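Local coordinates for putative transcription regulator (Lactobacillus plantarum, PDB 3K69), which is a putative transcriptional regulator of the helix-turn-helix clan that probably binds DNA as a dimer, at residues H136-T139 with M140-Q144. Numbering follows the deposited sequence.
Sequences HQFT and MADLQ
Thr139 and Asp142 meet because their first torsions set the hydroxyl and the carboxylate beside each other's backbone N-H groups: the Thr139 hydroxyl sits between its own backbone N and carbonyl carbon (chi1 72°), facing the first turn of helix 140-148, while Asp142 holds CG anti to its carbonyl carbon (chi1 -62°), which brings the carboxylate back to the backbone of the N-cap residue Thr139. The exchange is reciprocal. Asp142 OD2 accepts from Thr139 N at 2.7 Å through its anti lone pair, and the bond is fairly straight. In return Thr139 OG1 receives two weak bonds, from Ala141 N at 3.0 Å, distinctly bent, and from Asp142 N at 3.4 Å. The first regular helical bond then follows, from Leu143 N to Thr139 O at 3.2 Å. Phe138 lies alongside: its CB is 3.6 Å from Asp142 OD2, and that oxygen comes to the ring at its edge, with the ring and carboxylate planes 77° apart. The same ring packs edge-to-face with Phe153 and Tyr134, whereas Met140, a selenomethionine, and Leu143 pack against helices 9-22 and 79-86. An alanine in place of Asp142 would probably leave Thr139 N without its carboxylate acceptor and the ring edge of Phe138 without its polar neighbour, so that the start of the helix is less firmly fixed. Side chain to backbone in both directions, N-cap to third helical residue, this is the classic capping box, here starting helix 140-148 just after the long helix 111-136 ends.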
ATOM      1  N   HIS A 136     -11.827   7.398  -2.757  1.00 16.10           N
ATOM      2  CA  HIS A 136     -12.606   8.433  -3.429  1.00 17.29           C
ATOM      3  C   HIS A 136     -14.116   8.225  -3.516  1.00 17.73           C
ATOM      4  O   HIS A 136     -14.846   9.189  -3.796  1.00 17.11           O
ATOM      5  CB  HIS A 136     -12.027   8.752  -4.826  1.00 19.54           C
ATOM      6  CG  HIS A 136     -10.799   9.589  -4.760  1.00 15.71           C
ATOM      7  ND1 HIS A 136     -10.840  10.963  -4.705  1.00 19.53           N
ATOM      8  CD2 HIS A 136      -9.501   9.250  -4.596  1.00 16.21           C
ATOM      9  CE1 HIS A 136      -9.608  11.437  -4.611  1.00 18.84           C
ATOM     10  NE2 HIS A 136      -8.783  10.415  -4.517  1.00 21.01           N
ATOM     11  N   GLN A 137     -14.574   6.996  -3.279  1.00 18.22           N
ATOM     12  CA  GLN A 137     -15.989   6.684  -3.193  1.00 19.31           C
ATOM     13  C   GLN A 137     -16.673   7.288  -1.989  1.00 18.28           C
ATOM     14  O   GLN A 137     -17.886   7.362  -1.988  1.00 17.05           O
ATOM     15  CB  GLN A 137     -16.249   5.178  -3.076  1.00 18.70           C
ATOM     16  CG  GLN A 137     -15.654   4.308  -4.149  1.00 21.33           C
ATOM     17  CD  GLN A 137     -15.847   2.868  -3.801  1.00 25.23           C
ATOM     18  OE1 GLN A 137     -15.136   2.318  -2.958  1.00 24.62           O
ATOM     19  NE2 GLN A 137     -16.847   2.251  -4.417  1.00 27.33           N
ATOM     20  N   PHE A 138     -15.926   7.666  -0.953  1.00 15.49           N
ATOM     21  CA  PHE A 138     -16.520   8.020   0.339  1.00 16.35           C
ATOM     22  C   PHE A 138     -16.160   9.408   0.776  1.00 14.84           C
ATOM     23  O   PHE A 138     -15.212  10.019   0.259  1.00 18.00           O
ATOM     24  CB  PHE A 138     -16.051   7.072   1.455  1.00 15.79           C
ATOM     25  CG  PHE A 138     -16.312   5.629   1.153  1.00 18.50           C
ATOM     26  CD1 PHE A 138     -17.604   5.146   1.101  1.00 17.49           C
ATOM     27  CD2 PHE A 138     -15.275   4.780   0.860  1.00 15.69           C
ATOM     28  CE1 PHE A 138     -17.852   3.804   0.779  1.00 23.23           C
ATOM     29  CE2 PHE A 138     -15.522   3.466   0.519  1.00 19.78           C
ATOM     30  CZ  PHE A 138     -16.810   2.981   0.504  1.00 19.95           C
ATOM     31  N   THR A 139     -16.882   9.858   1.804  1.00 15.25           N
ATOM     32  CA  THR A 139     -16.595  11.109   2.486  1.00 17.63           C
ATOM     33  C   THR A 139     -16.350  10.836   3.946  1.00 17.90           C
ATOM     34  O   THR A 139     -16.561   9.739   4.429  1.00 18.88           O
ATOM     35  CB  THR A 139     -17.741  12.156   2.396  1.00 15.54           C
ATOM     36  OG1 THR A 139     -18.835  11.744   3.217  1.00 19.01           O
ATOM     37  CG2 THR A 139     -18.202  12.395   0.957  1.00 16.57           C
HETATM   38  N   MSE A 140     -15.930  11.885   4.643  1.00 21.07           N
HETATM   39  CA  MSE A 140     -15.804  11.840   6.087  1.00 20.71           C
HETATM   40  C   MSE A 140     -17.138  11.562   6.778  1.00 17.89           C
HETATM   41  O   MSE A 140     -17.120  11.040   7.889  1.00 15.81           O
HETATM   42  CB  MSE A 140     -15.204  13.163   6.627  1.00 19.55           C
HETATM   43  CG  MSE A 140     -13.684  13.282   6.507  1.00 24.98           C
HETATM   44 SE   MSE A 140     -12.690  11.933   7.550  0.75 22.89          SE
HETATM   45  CE  MSE A 140     -13.305  12.466   9.398  1.00 19.19           C
ATOM     46  N   ALA A 141     -18.280  11.916   6.149  1.00 16.31           N
ATOM     47  CA  ALA A 141     -19.583  11.591   6.704  1.00 17.36           C
ATOM     48  C   ALA A 141     -19.812  10.075   6.665  1.00 16.84           C
ATOM     49  O   ALA A 141     -20.399   9.527   7.558  1.00 18.80           O
ATOM     50  CB  ALA A 141     -20.727  12.343   5.934  1.00 17.06           C
ATOM     51  N   ASP A 142     -19.368   9.407   5.599  1.00 19.36           N
ATOM     52  CA  ASP A 142     -19.390   7.929   5.540  1.00 18.75           C
ATOM     53  C   ASP A 142     -18.519   7.354   6.649  1.00 18.88           C
ATOM     54  O   ASP A 142     -18.867   6.358   7.259  1.00 16.13           O
ATOM     55  CB  ASP A 142     -18.883   7.427   4.188  1.00 20.10           C
ATOM     56  CG  ASP A 142     -19.755   7.888   3.023  1.00 20.93           C
ATOM     57  OD1 ASP A 142     -20.958   7.622   3.068  1.00 23.34           O
ATOM     58  OD2 ASP A 142     -19.249   8.515   2.064  1.00 20.45           O
ATOM     59  N   LEU A 143     -17.366   7.974   6.912  1.00 20.74           N
ATOM     60  CA  LEU A 143     -16.464   7.437   7.916  1.00 18.76           C
ATOM     61  C   LEU A 143     -17.076   7.596   9.293  1.00 17.84           C
ATOM     62  O   LEU A 143     -17.049   6.681  10.091  1.00 17.76           O
ATOM     63  CB  LEU A 143     -15.057   8.048   7.838  1.00 16.20           C
ATOM     64  CG  LEU A 143     -13.942   7.381   8.681  1.00 21.99           C
ATOM     65  CD1 LEU A 143     -12.585   7.551   8.003  1.00 19.37           C
ATOM     66  CD2 LEU A 143     -13.902   7.903  10.122  1.00 16.76           C
ATOM     67  N   GLN A 144     -17.646   8.748   9.555  1.00 19.90           N
ATOM     68  CA  GLN A 144     -18.389   8.962  10.793  1.00 19.49           C
ATOM     69  C   GLN A 144     -19.575   8.028  10.965  1.00 18.88           C
ATOM     70  O   GLN A 144     -19.827   7.546  12.085  1.00 19.06           O
ATOM     71  CB  GLN A 144     -18.847  10.395  10.886  1.00 19.76           C
ATOM     72  CG  GLN A 144     -19.559  10.684  12.204  1.00 28.27           C
ATOM     73  CD  GLN A 144     -19.711  12.162  12.402  1.00 28.61           C
ATOM     74  OE1 GLN A 144     -20.454  12.782  11.674  1.00 30.90           O
ATOM     75  NE2 GLN A 144     -18.984  12.732  13.350  1.00 28.68           N
TER